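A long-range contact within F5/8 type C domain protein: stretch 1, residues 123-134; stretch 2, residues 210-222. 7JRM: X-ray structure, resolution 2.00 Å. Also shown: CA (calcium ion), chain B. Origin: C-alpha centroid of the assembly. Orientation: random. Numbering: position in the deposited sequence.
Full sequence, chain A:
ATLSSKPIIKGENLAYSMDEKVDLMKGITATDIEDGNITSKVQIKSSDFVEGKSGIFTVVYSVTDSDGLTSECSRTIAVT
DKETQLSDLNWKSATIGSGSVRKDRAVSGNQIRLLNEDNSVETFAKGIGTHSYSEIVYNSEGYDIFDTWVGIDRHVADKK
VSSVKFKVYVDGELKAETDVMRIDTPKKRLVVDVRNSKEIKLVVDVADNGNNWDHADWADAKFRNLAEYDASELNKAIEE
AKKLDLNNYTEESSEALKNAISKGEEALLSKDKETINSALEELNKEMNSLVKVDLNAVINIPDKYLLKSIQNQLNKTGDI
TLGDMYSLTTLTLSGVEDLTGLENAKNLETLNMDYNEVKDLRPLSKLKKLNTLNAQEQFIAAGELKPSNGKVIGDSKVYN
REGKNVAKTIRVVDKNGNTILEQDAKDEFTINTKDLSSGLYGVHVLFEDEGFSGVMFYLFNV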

# COMPACT_ATOMS: atom_id res chain seq x y z
N THR A 123 -11.97 -29.16 -15.15
CA THR A 123 -11.70 -28.81 -16.54
C THR A 123 -10.57 -27.79 -16.59
O THR A 123 -10.65 -26.74 -15.94
CB THR A 123 -12.95 -28.26 -17.22
OG1 THR A 123 -14.06 -29.12 -16.95
CG2 THR A 123 -12.74 -28.17 -18.73
N PHE A 124 -9.53 -28.09 -17.36
CA PHE A 124 -8.36 -27.24 -17.48
C PHE A 124 -8.32 -26.58 -18.85
O PHE A 124 -8.66 -27.21 -19.86
CB PHE A 124 -7.07 -28.03 -17.26
CG PHE A 124 -6.94 -28.62 -15.89
CD1 PHE A 124 -7.54 -29.83 -15.58
CD2 PHE A 124 -6.22 -27.97 -14.91
CE1 PHE A 124 -7.42 -30.38 -14.32
CE2 PHE A 124 -6.09 -28.51 -13.64
CZ PHE A 124 -6.69 -29.72 -13.35
N ALA A 125 -7.91 -25.31 -18.89
CA ALA A 125 -7.70 -24.65 -20.16
C ALA A 125 -6.30 -24.90 -20.71
O ALA A 125 -6.09 -24.84 -21.93
CB ALA A 125 -7.95 -23.14 -20.02
N LYS A 126 -5.34 -25.18 -19.83
CA LYS A 126 -3.95 -25.36 -20.21
C LYS A 126 -3.47 -26.75 -19.80
O LYS A 126 -3.92 -27.31 -18.80
CB LYS A 126 -3.06 -24.29 -19.57
CG LYS A 126 -3.64 -22.89 -19.63
CD LYS A 126 -3.58 -22.32 -21.04
CE LYS A 126 -2.14 -22.02 -21.44
NZ LYS A 126 -2.01 -21.78 -22.90
N GLY A 127 -2.54 -27.28 -20.58
CA GLY A 127 -1.95 -28.57 -20.29
C GLY A 127 -1.54 -29.27 -21.57
O GLY A 127 -1.56 -28.70 -22.65
N ILE A 128 -1.16 -30.54 -21.41
CA ILE A 128 -0.70 -31.38 -22.51
C ILE A 128 -1.50 -32.67 -22.48
O ILE A 128 -1.47 -33.40 -21.48
CB ILE A 128 0.81 -31.67 -22.42
CG1 ILE A 128 1.61 -30.37 -22.43
CG2 ILE A 128 1.24 -32.58 -23.55
CD1 ILE A 128 1.52 -29.61 -23.74
N GLY A 129 -2.21 -32.96 -23.57
CA GLY A 129 -2.95 -34.19 -23.70
C GLY A 129 -2.18 -35.18 -24.55
O GLY A 129 -1.85 -34.90 -25.71
N THR A 130 -1.87 -36.34 -23.97
CA THR A 130 -1.06 -37.34 -24.64
C THR A 130 -1.68 -38.71 -24.42
O THR A 130 -2.82 -38.84 -23.95
CB THR A 130 0.40 -37.27 -24.15
OG1 THR A 130 1.23 -38.08 -24.99
CG2 THR A 130 0.51 -37.75 -22.71
N HIS A 131 -0.92 -39.75 -24.75
CA HIS A 131 -1.42 -41.12 -24.74
C HIS A 131 -0.23 -42.06 -24.56
O HIS A 131 0.77 -41.93 -25.27
CB HIS A 131 -2.17 -41.43 -26.04
CG HIS A 131 -3.01 -42.67 -25.99
ND1 HIS A 131 -2.48 -43.92 -25.76
CD2 HIS A 131 -4.34 -42.85 -26.15
CE1 HIS A 131 -3.45 -44.82 -25.78
NE2 HIS A 131 -4.59 -44.19 -26.01
N SER A 132 -0.34 -42.98 -23.60
CA SER A 132 0.72 -43.95 -23.39
C SER A 132 0.86 -44.86 -24.61
O SER A 132 -0.13 -45.16 -25.29
CB SER A 132 0.44 -44.78 -22.14
OG SER A 132 -0.28 -45.96 -22.46
N TYR A 133 2.08 -45.28 -24.90
CA TYR A 133 3.29 -44.84 -24.21
C TYR A 133 3.76 -43.51 -24.79
O TYR A 133 3.72 -43.31 -26.00
CB TYR A 133 4.39 -45.90 -24.33
CG TYR A 133 5.68 -45.58 -23.61
CD1 TYR A 133 6.74 -44.98 -24.27
CD2 TYR A 133 5.83 -45.88 -22.26
CE1 TYR A 133 7.92 -44.68 -23.61
CE2 TYR A 133 7.01 -45.59 -21.59
CZ TYR A 133 8.05 -44.99 -22.27
OH TYR A 133 9.22 -44.70 -21.62
N SER A 134 4.20 -42.60 -23.92
CA SER A 134 4.53 -41.25 -24.36
C SER A 134 5.79 -40.76 -23.66
O SER A 134 5.98 -40.99 -22.46
CB SER A 134 3.38 -40.28 -24.08
OG SER A 134 3.72 -38.96 -24.48
N GLY A 210 -1.85 -53.01 -21.42
CA GLY A 210 -1.22 -52.28 -22.50
C GLY A 210 -1.57 -50.80 -22.45
O GLY A 210 -1.78 -50.22 -21.38
N ASN A 211 -1.65 -50.19 -23.63
CA ASN A 211 -1.97 -48.77 -23.75
C ASN A 211 -3.44 -48.54 -24.09
O ASN A 211 -3.79 -47.43 -24.53
CB ASN A 211 -1.07 -48.11 -24.79
CG ASN A 211 -1.34 -48.60 -26.20
OD1 ASN A 211 -2.02 -49.61 -26.41
ND2 ASN A 211 -0.82 -47.88 -27.19
N ASN A 212 -4.29 -49.54 -23.90
CA ASN A 212 -5.68 -49.44 -24.34
C ASN A 212 -6.41 -48.34 -23.60
O ASN A 212 -6.53 -48.37 -22.37
CB ASN A 212 -6.39 -50.78 -24.14
CG ASN A 212 -7.63 -50.92 -25.00
OD1 ASN A 212 -7.73 -50.31 -26.06
ND2 ASN A 212 -8.58 -51.72 -24.54
N TRP A 213 -6.91 -47.35 -24.36
CA TRP A 213 -7.68 -46.23 -23.82
C TRP A 213 -6.91 -45.45 -22.77
O TRP A 213 -7.48 -44.94 -21.80
CB TRP A 213 -9.03 -46.71 -23.26
CG TRP A 213 -9.87 -47.41 -24.27
CD1 TRP A 213 -10.28 -48.71 -24.24
CD2 TRP A 213 -10.41 -46.86 -25.48
NE1 TRP A 213 -11.04 -49.01 -25.34
CE2 TRP A 213 -11.13 -47.88 -26.12
CE3 TRP A 213 -10.34 -45.60 -26.08
CZ2 TRP A 213 -11.79 -47.68 -27.34
CZ3 TRP A 213 -11.00 -45.40 -27.28
CH2 TRP A 213 -11.71 -46.44 -27.90
N ASP A 214 -5.59 -45.34 -22.95
CA ASP A 214 -4.72 -44.66 -21.99
C ASP A 214 -4.59 -43.18 -22.34
O ASP A 214 -3.52 -42.67 -22.67
CB ASP A 214 -3.36 -45.34 -21.94
CG ASP A 214 -3.34 -46.56 -21.04
OD1 ASP A 214 -4.39 -46.87 -20.43
OD2 ASP A 214 -2.28 -47.20 -20.93
N HIS A 215 -5.72 -42.47 -22.25
CA HIS A 215 -5.73 -41.03 -22.43
C HIS A 215 -5.23 -40.37 -21.15
O HIS A 215 -5.86 -40.49 -20.10
CB HIS A 215 -7.14 -40.54 -22.77
CG HIS A 215 -7.65 -41.02 -24.10
ND1 HIS A 215 -8.66 -40.38 -24.78
CD2 HIS A 215 -7.29 -42.08 -24.86
CE1 HIS A 215 -8.90 -41.02 -25.91
NE2 HIS A 215 -8.08 -42.06 -25.98
N ALA A 216 -4.09 -39.68 -21.24
CA ALA A 216 -3.45 -39.09 -20.08
C ALA A 216 -3.21 -37.60 -20.32
O ALA A 216 -2.90 -37.18 -21.44
CB ALA A 216 -2.12 -39.78 -19.77
N ASP A 217 -3.35 -36.81 -19.25
CA ASP A 217 -3.18 -35.37 -19.32
C ASP A 217 -2.09 -34.92 -18.35
O ASP A 217 -2.04 -35.36 -17.20
CB ASP A 217 -4.48 -34.63 -18.97
CG ASP A 217 -5.61 -34.97 -19.90
OD1 ASP A 217 -5.35 -35.23 -21.09
OD2 ASP A 217 -6.77 -34.95 -19.44
N TRP A 218 -1.23 -34.03 -18.84
CA TRP A 218 -0.37 -33.22 -17.97
C TRP A 218 -1.09 -31.88 -17.79
O TRP A 218 -0.83 -30.90 -18.48
CB TRP A 218 1.02 -33.05 -18.58
CG TRP A 218 1.74 -34.34 -18.84
CD1 TRP A 218 1.70 -35.08 -19.98
CD2 TRP A 218 2.61 -35.04 -17.94
NE1 TRP A 218 2.48 -36.20 -19.85
CE2 TRP A 218 3.05 -36.20 -18.60
CE3 TRP A 218 3.05 -34.80 -16.63
CZ2 TRP A 218 3.92 -37.11 -18.01
CZ3 TRP A 218 3.91 -35.71 -16.04
CH2 TRP A 218 4.33 -36.85 -16.73
N ALA A 219 -2.02 -31.87 -16.84
CA ALA A 219 -2.92 -30.73 -16.68
C ALA A 219 -2.22 -29.59 -15.94
O ALA A 219 -1.61 -29.81 -14.88
CB ALA A 219 -4.18 -31.15 -15.93
N ASP A 220 -2.32 -28.38 -16.49
CA ASP A 220 -1.73 -27.18 -15.91
C ASP A 220 -0.22 -27.32 -15.73
O ASP A 220 0.38 -26.69 -14.86
CB ASP A 220 -2.39 -26.82 -14.58
CG ASP A 220 -2.54 -25.32 -14.38
OD1 ASP A 220 -3.28 -24.69 -15.16
OD2 ASP A 220 -1.92 -24.78 -13.44
N ALA A 221 0.41 -28.16 -16.57
CA ALA A 221 1.85 -28.37 -16.49
C ALA A 221 2.58 -27.07 -16.80
O ALA A 221 2.39 -26.48 -17.87
CB ALA A 221 2.27 -29.47 -17.45
N LYS A 222 3.42 -26.63 -15.87
CA LYS A 222 4.06 -25.33 -16.01
C LYS A 222 5.36 -25.30 -15.23
O LYS A 222 5.53 -26.01 -14.24
CB LYS A 222 3.13 -24.21 -15.52
CG LYS A 222 2.74 -24.33 -14.05
CD LYS A 222 1.72 -23.28 -13.66
CE LYS A 222 1.14 -23.55 -12.28
NZ LYS A 222 -0.04 -22.69 -11.99
CA CA B . -2.91 -49.12 -19.53
O HOH W 1 -5.72 -24.78 -16.67
O HOH W 2 -7.49 -44.92 -27.37
O HOH W 3 2.32 -47.19 -26.68
O HOH W 4 4.26 -37.78 -21.90
O HOH W 5 -4.99 -49.82 -20.53

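The contact between these stretches is an antiparallel pairing of two β-strands, extended at one end by an aromatic ring packed over a small side chain and at the other by a calcium-binding loop. It illustrates a general principle: the backbone sets the register, and side chains add contacts along the strands and at both ends.

Strands 127-131 and 215-219 run at 169° to each other. Ile-128 and Trp-218 form one hydrogen-bonded pair, with Ile-128 N to Trp-218 O at 3.0 Å and Trp-218 N to Ile-128 O at 2.7 Å. Thr-130 and Ala-216 form the next, with Thr-130 N to Ala-216 O at 2.9 Å and Ala-216 N to Thr-130 O at 3.1 Å. These four side chains share one face of the sheet. There, Ile-128 CB lies 4.1 Å from Trp-218 CB, and Thr-130 CG2 approaches the edge of the indole, 3.8 Å from Trp-218 NE1. That nitrogen is not left unsatisfied in its buried setting: a water accepts from Trp-218 NE1 (3.1 Å) and donates to Ser-134 OG (2.9 Å), which also accepts a hydrogen bond from Thr-130 OG1 (2.7 Å).

Gly-127 fits where no side chain could. A CB would fall 2.7 Å from Trp-218 O, and the residue's backbone angles by themselves call for glycine. Its CA sits 4.3 Å from Ala-219 CA, in a non-hydrogen-bonded pair. Just beyond, Asp-220 N donates to Lys-126 O (3.0 Å) as the second stretch turns, and a water accepts from Lys-126 N (3.2 Å) while donating to Asp-220 OD1 (2.9 Å). Here Phe-124 lays its ring over Ala-219, whose CB is 3.5 Å from the ring centroid and almost on the ring normal; a methyl group is compact enough for this CH-π contact.

At the other end, His-131 and His-215 meet rim to rim, His-131 CD2 to His-215 CD2 at 3.3 Å, and a water bridges His-131 NE2 (3.3 Å) and His-215 NE2 (3.2 Å). The His-131 ring also reaches into the turn of residues 211-214, placing CE1 2.9 Å from Asn-211 O, while its ND1 donates to Ser-132 O (2.7 Å).

Asp-214 joins the strand contact to the metal site. Its OD1 and OD2 bind calcium at 2.8 and 2.5 Å, alongside Gly-210 O at 2.4 Å, and Asp-214 OD2 also accepts from Ser-132 OG at 2.8 Å. One carboxylate thus serves both ion and neighboring stretch. In all, the contact buries 743 Å².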